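Local coordinates for LRR receptor-like serine/threonine-protein kinase RGI3 (Arabidopsis thaliana, PDB 5HZ0), which acts as a plasma-membrane receptor for RGF peptide hormones, which maintain the root stem cell niche, and pairs with SERK co-receptors once the peptide is bound, at residues Ser234-Gln239 with Leu256-Phe261; Gln185-Tyr190 with Gln209-Tyr214. The protein carries 5 engineered substitutions. All blocks are in the same frame, centred on the assembly; numbering follows the deposited sequence.

Overall arrangement
Both contacts join neighbouring rungs of the leucine-rich repeat solenoid in the extracellular part of the receptor, and both reach the bound RGF peptide. The centres of contact 1 and contact 2 lie about 10 Å apart. Strand 210-212 of contact 2 is followed in the chain, and flanked in space, by strand 234-236 of contact 1. Across that seam L236 N lies 2.8 Å from L211 O, and S234 OG lies 2.6 Å from N210 OD1, each pair a probable hydrogen bond. W238 of contact 1 stacks on Y214 of contact 2, whose ring lies near parallel to that of Y190 but offset from it. Peptide backbone is hydrogen-bonded by W238 and D260 in contact 1 and by Y190 and Y214 in contact 2.

Contact 1: Ser234-Gln239 with Leu256-Phe261; sequences SLLLWQ and LWLIDF
D260 sets its carboxylate beside the indole of W238, the two planes only 23° apart. OD1 approaches W238 CB at 3.5 Å, while OD2 lies 3.6 Å from W238 CD1. L236 lies on the same face, its CD2 meeting D260 CB at 3.5 Å and L258 CD2 at 3.9 Å. On the other face of the paired strands, the F261 ring receives L235 CD2 near its plane, 3.6 Å from F261 CZ, and L237 CD1 obliquely. I259 CG2 sits over the centre of the same ring.

Behind these side chains, strands 234-236 and 258-260 run parallel, as in successive leucine-rich repeats. L235 is gripped from both ends: its N donates to L258 O and its O accepts from D260 N at 3.0 Å. L237 N then bonds D260 O at 2.9 Å, just past the strand. D260 CG, anti to the backbone N (chi1 -164°), is thereby placed 3.7 Å from W238 CD1, and S262 OG hydrogen-bonds OD1.

OD2 and W238 NE1 each bond the backbone of the bound peptide. One face of the rung thus offers the hormone an acceptor and a donor, while L235, L237, I259 and F261 pack on the opposite, inner side.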
loop_
_atom_site.group_PDB
_atom_site.type_symbol
_atom_site.label_atom_id
_atom_site.label_comp_id
_atom_site.label_asym_id
_atom_site.label_seq_id
_atom_site.Cartn_x
_atom_site.Cartn_y
_atom_site.Cartn_z
ATOM N N SER A 234 -3.092 17.796 -14.164
ATOM C CA SER A 234 -2.764 16.504 -13.586
ATOM C C SER A 234 -2.577 15.436 -14.658
ATOM O O SER A 234 -3.386 15.279 -15.578
ATOM C CB SER A 234 -3.812 16.084 -12.561
ATOM O OG SER A 234 -5.092 16.018 -13.155
ATOM N N LEU A 235 -1.467 14.732 -14.557
ATOM C CA LEU A 235 -1.166 13.670 -15.492
ATOM C C LEU A 235 -1.016 12.359 -14.689
ATOM O O LEU A 235 -0.023 12.163 -13.985
ATOM C CB LEU A 235 0.121 14.053 -16.230
ATOM C CG LEU A 235 0.553 13.341 -17.506
ATOM C CD1 LEU A 235 -0.511 13.432 -18.583
ATOM C CD2 LEU A 235 1.872 13.916 -18.009
ATOM N N LEU A 236 -1.997 11.464 -14.779
ATOM C CA LEU A 236 -1.834 10.160 -14.127
ATOM C C LEU A 236 -1.706 9.092 -15.195
ATOM O O LEU A 236 -2.702 8.644 -15.779
ATOM C CB LEU A 236 -3.026 9.836 -13.210
ATOM C CG LEU A 236 -3.279 10.752 -12.009
ATOM C CD1 LEU A 236 -4.604 10.424 -11.325
ATOM C CD2 LEU A 236 -2.138 10.663 -11.018
ATOM N N LEU A 237 -0.504 8.581 -15.350
ATOM C CA LEU A 237 -0.154 7.553 -16.305
ATOM C C LEU A 237 0.368 6.282 -15.631
ATOM O O LEU A 237 0.921 5.436 -16.247
ATOM C CB LEU A 237 0.860 8.151 -17.292
ATOM C CG LEU A 237 0.566 9.340 -18.199
ATOM C CD1 LEU A 237 1.595 9.456 -19.144
ATOM C CD2 LEU A 237 -0.699 9.230 -18.923
ATOM N N TRP A 238 0.193 6.192 -14.341
ATOM C CA TRP A 238 0.738 5.100 -13.546
ATOM C C TRP A 238 0.200 3.670 -13.820
ATOM O O TRP A 238 -0.978 3.450 -13.995
ATOM C CB TRP A 238 0.767 5.400 -12.005
ATOM C CG TRP A 238 -0.551 5.552 -11.321
ATOM C CD1 TRP A 238 -1.288 6.658 -11.281
ATOM C CD2 TRP A 238 -1.276 4.581 -10.596
ATOM N NE1 TRP A 238 -2.399 6.467 -10.595
ATOM C CE2 TRP A 238 -2.418 5.199 -10.130
ATOM C CE3 TRP A 238 -1.062 3.242 -10.274
ATOM C CZ2 TRP A 238 -3.371 4.538 -9.389
ATOM C CZ3 TRP A 238 -1.970 2.608 -9.520
ATOM C CH2 TRP A 238 -3.122 3.242 -9.081
ATOM N N GLN A 239 1.115 2.717 -13.725
ATOM C CA GLN A 239 0.872 1.307 -13.968
ATOM C C GLN A 239 0.434 0.871 -15.378
ATOM O O GLN A 239 -0.620 0.448 -15.602
ATOM C CB GLN A 239 -0.053 0.785 -12.906
ATOM C CG GLN A 239 -0.160 -0.631 -12.874
ATOM C CD GLN A 239 -0.876 -1.138 -11.707
ATOM O OE1 GLN A 239 -0.480 -0.930 -10.585
ATOM N NE2 GLN A 239 -1.910 -1.855 -11.955
ATOM N N LEU A 256 1.061 22.526 -14.173
ATOM C CA LEU A 256 1.087 21.112 -13.854
ATOM C C LEU A 256 1.407 20.936 -12.374
ATOM O O LEU A 256 2.486 21.289 -11.910
ATOM C CB LEU A 256 2.165 20.467 -14.717
ATOM C CG LEU A 256 2.284 18.956 -14.875
ATOM C CD1 LEU A 256 0.929 18.344 -15.164
ATOM C CD2 LEU A 256 3.268 18.674 -16.006
ATOM N N TRP A 257 0.444 20.438 -11.613
ATOM C CA TRP A 257 0.675 20.252 -10.185
ATOM C C TRP A 257 0.888 18.810 -9.732
ATOM O O TRP A 257 1.458 18.564 -8.659
ATOM C CB TRP A 257 -0.448 20.919 -9.381
ATOM C CG TRP A 257 -1.759 20.210 -9.460
ATOM C CD1 TRP A 257 -2.726 20.380 -10.397
ATOM C CD2 TRP A 257 -2.244 19.215 -8.556
ATOM N NE1 TRP A 257 -3.788 19.562 -10.128
ATOM C CE2 TRP A 257 -3.515 18.836 -9.000
ATOM C CE3 TRP A 257 -1.730 18.626 -7.405
ATOM C CZ2 TRP A 257 -4.278 17.893 -8.339
ATOM C CZ3 TRP A 257 -2.494 17.698 -6.744
ATOM C CH2 TRP A 257 -3.752 17.339 -7.213
ATOM N N LEU A 258 0.477 17.864 -10.571
ATOM C CA LEU A 258 0.610 16.438 -10.257
ATOM C C LEU A 258 1.139 15.676 -11.475
ATOM O O LEU A 258 0.623 15.819 -12.582
ATOM C CB LEU A 258 -0.722 15.843 -9.739
ATOM C CG LEU A 258 -0.848 14.303 -9.589
ATOM C CD1 LEU A 258 0.353 13.649 -8.918
ATOM C CD2 LEU A 258 -2.104 13.901 -8.842
ATOM N N ILE A 259 2.204 14.911 -11.259
ATOM C CA ILE A 259 2.750 14.004 -12.262
ATOM C C ILE A 259 2.967 12.619 -11.647
ATOM O O ILE A 259 3.766 12.460 -10.728
ATOM C CB ILE A 259 4.112 14.499 -12.812
ATOM C CG1 ILE A 259 3.973 15.862 -13.475
ATOM C CG2 ILE A 259 4.712 13.461 -13.806
ATOM C CD1 ILE A 259 5.275 16.400 -14.028
ATOM N N ASP A 260 2.253 11.616 -12.140
ATOM C CA ASP A 260 2.471 10.262 -11.639
ATOM C C ASP A 260 2.708 9.301 -12.800
ATOM O O ASP A 260 1.797 8.984 -13.575
ATOM C CB ASP A 260 1.274 9.825 -10.808
ATOM C CG ASP A 260 1.564 8.622 -9.946
ATOM O OD1 ASP A 260 2.507 7.864 -10.252
ATOM O OD2 ASP A 260 0.826 8.427 -8.959
ATOM N N PHE A 261 3.969 8.901 -12.933
ATOM C CA PHE A 261 4.440 7.906 -13.905
ATOM C C PHE A 261 4.817 6.580 -13.237
ATOM O O PHE A 261 5.523 5.775 -13.825
ATOM C CB PHE A 261 5.602 8.441 -14.735
ATOM C CG PHE A 261 5.284 9.688 -15.528
ATOM C CD1 PHE A 261 3.984 10.036 -15.823
ATOM C CD2 PHE A 261 6.300 10.499 -15.986
ATOM C CE1 PHE A 261 3.707 11.168 -16.557
ATOM C CE2 PHE A 261 6.026 11.612 -16.728
ATOM C CZ PHE A 261 4.729 11.951 -17.012
#

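Contact 2: Gln185-Tyr190 with Gln209-Tyr214; sequences QTIAIY and QNLYLY
The rings of Y190 and Y214 run in the same direction with planes 10° apart, but are displaced until little of one ring covers the other. The displacement brings Y190 CB over the centre of the Y214 ring, 3.6 Å from its centroid in a CH-pi contact, and carries Y214 OH over one face of Y190, toward the rim at CD1 and CE1. In both tyrosines CG sits between the backbone N and the carbonyl carbon (chi1 65° in Y214), which places CG of each on the same side of its own backbone. Each hydroxyl hydrogen-bonds the backbone of the bound peptide. An alanine in place of Y214 would probably leave Y190 CB and the face of its ring without the tyrosine ring and hydroxyl that meet them, and the peptide backbone without one of its hydrogen bonds.

Y212 lies alongside Y190, its CB 3.8 Å from Y190 CD2, while its own CD2 reaches A188 CB at 3.9 Å. A188 and Y212 lie on the parallel strands of consecutive leucine-rich repeats, which line the concave surface of the solenoid, and Y190 and Y214 follow just past the strand ends; Y190, Y212 and Y214 are part of the small-peptide recognition motifs. I187 and L211 turn to the opposite face, where I187 CB packs on L211 CD1.

T186 and N210 cross at an angle on the Y212 side. N210 ND2 donates an almost straight bond of 2.9 Å to T186 OG1, which lies close to the amide plane, and S234 OG holds N210 OD1 from the next rung. One residue earlier, Q185 O accepts from both Q209 N at 2.8 Å and N210 N at 3.0 Å. The side chains of Q185 and Q209 run alongside each other, their amide planes 18° apart.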
loop_
_atom_site.group_PDB
_atom_site.type_symbol
_atom_site.label_atom_id
_atom_site.label_comp_id
_atom_site.label_asym_id
_atom_site.label_seq_id
_atom_site.Cartn_x
_atom_site.Cartn_y
_atom_site.Cartn_z
ATOM N N GLN A 185 -11.465 18.702 -21.453
ATOM C CA GLN A 185 -10.733 19.102 -20.258
ATOM C C GLN A 185 -10.209 17.900 -19.487
ATOM O O GLN A 185 -9.056 17.872 -19.061
ATOM C CB GLN A 185 -11.556 20.052 -19.374
ATOM C CG GLN A 185 -11.659 21.470 -19.948
ATOM C CD GLN A 185 -12.462 22.422 -19.065
ATOM O OE1 GLN A 185 -12.531 22.253 -17.847
ATOM N NE2 GLN A 185 -13.086 23.415 -19.685
ATOM N N THR A 186 -11.113 16.977 -19.187
ATOM C CA THR A 186 -10.751 15.743 -18.516
ATOM C C THR A 186 -11.021 14.505 -19.375
ATOM O O THR A 186 -12.152 14.261 -19.806
ATOM C CB THR A 186 -11.495 15.619 -17.182
ATOM O OG1 THR A 186 -11.099 16.701 -16.322
ATOM C CG2 THR A 186 -11.164 14.294 -16.510
ATOM N N ILE A 187 -9.970 13.729 -19.629
ATOM C CA ILE A 187 -10.125 12.397 -20.189
ATOM C C ILE A 187 -9.805 11.356 -19.101
ATOM O O ILE A 187 -8.646 11.203 -18.696
ATOM C CB ILE A 187 -9.193 12.188 -21.411
ATOM C CG1 ILE A 187 -9.591 13.117 -22.553
ATOM C CG2 ILE A 187 -9.229 10.719 -21.892
ATOM C CD1 ILE A 187 -8.713 12.992 -23.778
ATOM N N ALA A 188 -10.824 10.658 -18.603
ATOM C CA ALA A 188 -10.565 9.636 -17.589
ATOM C C ALA A 188 -10.897 8.233 -18.088
ATOM O O ALA A 188 -12.058 7.790 -18.070
ATOM C CB ALA A 188 -11.357 9.940 -16.318
ATOM N N ILE A 189 -9.860 7.505 -18.487
ATOM C CA ILE A 189 -10.064 6.109 -18.811
ATOM C C ILE A 189 -8.987 5.318 -18.105
ATOM O O ILE A 189 -7.962 4.981 -18.702
ATOM C CB ILE A 189 -9.926 5.931 -20.340
ATOM C CG1 ILE A 189 -10.558 7.139 -21.065
ATOM C CG2 ILE A 189 -10.542 4.616 -20.806
ATOM C CD1 ILE A 189 -10.576 7.050 -22.591
ATOM N N TYR A 190 -9.314 4.851 -16.907
ATOM C CA TYR A 190 -8.322 4.256 -16.030
ATOM C C TYR A 190 -8.867 2.966 -15.447
ATOM O O TYR A 190 -10.088 2.821 -15.294
ATOM C CB TYR A 190 -7.880 5.229 -14.919
ATOM C CG TYR A 190 -8.990 5.778 -14.043
ATOM C CD1 TYR A 190 -9.501 5.045 -12.988
ATOM C CD2 TYR A 190 -9.508 7.064 -14.259
ATOM C CE1 TYR A 190 -10.506 5.553 -12.186
ATOM C CE2 TYR A 190 -10.514 7.585 -13.465
ATOM C CZ TYR A 190 -11.011 6.822 -12.432
ATOM O OH TYR A 190 -12.018 7.329 -11.642
ATOM N N GLN A 209 -6.654 19.353 -19.365
ATOM C CA GLN A 209 -6.262 19.697 -18.009
ATOM C C GLN A 209 -5.810 18.451 -17.278
ATOM O O GLN A 209 -4.768 18.471 -16.611
ATOM C CB GLN A 209 -7.389 20.431 -17.251
ATOM C CG GLN A 209 -7.748 21.774 -17.892
ATOM C CD GLN A 209 -8.619 22.689 -17.021
ATOM O OE1 GLN A 209 -8.987 22.348 -15.894
ATOM N NE2 GLN A 209 -8.955 23.860 -17.560
ATOM N N ASN A 210 -6.668 17.425 -17.303
ATOM C CA ASN A 210 -6.441 16.178 -16.570
ATOM C C ASN A 210 -6.431 14.918 -17.452
ATOM O O ASN A 210 -7.443 14.549 -18.049
ATOM C CB ASN A 210 -7.495 16.010 -15.459
ATOM C CG ASN A 210 -7.719 17.281 -14.662
ATOM O OD1 ASN A 210 -6.837 17.735 -13.942
ATOM N ND2 ASN A 210 -8.904 17.868 -14.802
ATOM N N LEU A 211 -5.288 14.253 -17.520
ATOM C CA LEU A 211 -5.181 13.024 -18.293
ATOM C C LEU A 211 -4.994 11.812 -17.356
ATOM O O LEU A 211 -3.967 11.698 -16.694
ATOM C CB LEU A 211 -4.030 13.152 -19.290
ATOM C CG LEU A 211 -3.785 11.949 -20.215
ATOM C CD1 LEU A 211 -5.046 11.584 -20.953
ATOM C CD2 LEU A 211 -2.660 12.248 -21.200
ATOM N N TYR A 212 -6.014 10.958 -17.235
ATOM C CA TYR A 212 -5.910 9.779 -16.378
ATOM C C TYR A 212 -6.054 8.544 -17.237
ATOM O O TYR A 212 -7.169 8.174 -17.614
ATOM C CB TYR A 212 -7.024 9.747 -15.318
ATOM C CG TYR A 212 -7.261 11.060 -14.562
ATOM C CD1 TYR A 212 -6.217 11.945 -14.299
ATOM C CD2 TYR A 212 -8.527 11.399 -14.110
ATOM C CE1 TYR A 212 -6.434 13.121 -13.625
ATOM C CE2 TYR A 212 -8.756 12.575 -13.434
ATOM C CZ TYR A 212 -7.707 13.429 -13.192
ATOM O OH TYR A 212 -7.939 14.596 -12.528
ATOM N N LEU A 213 -4.913 7.942 -17.560
ATOM C CA LEU A 213 -4.796 6.648 -18.228
ATOM C C LEU A 213 -4.260 5.509 -17.362
ATOM O O LEU A 213 -3.774 4.511 -17.892
ATOM C CB LEU A 213 -4.032 6.792 -19.541
ATOM C CG LEU A 213 -4.722 7.830 -20.428
ATOM C CD1 LEU A 213 -3.933 8.114 -21.686
ATOM C CD2 LEU A 213 -6.160 7.369 -20.754
ATOM N N TYR A 214 -4.185 5.699 -16.054
ATOM C CA TYR A 214 -3.506 4.700 -15.221
ATOM C C TYR A 214 -4.157 3.304 -15.196
ATOM O O TYR A 214 -5.332 3.135 -15.544
ATOM C CB TYR A 214 -3.264 5.229 -13.804
ATOM C CG TYR A 214 -4.508 5.507 -12.985
ATOM C CD1 TYR A 214 -5.146 6.744 -13.044
ATOM C CD2 TYR A 214 -5.018 4.552 -12.127
ATOM C CE1 TYR A 214 -6.271 7.002 -12.277
ATOM C CE2 TYR A 214 -6.133 4.803 -11.360
ATOM C CZ TYR A 214 -6.756 6.024 -11.437
ATOM O OH TYR A 214 -7.867 6.248 -10.669
#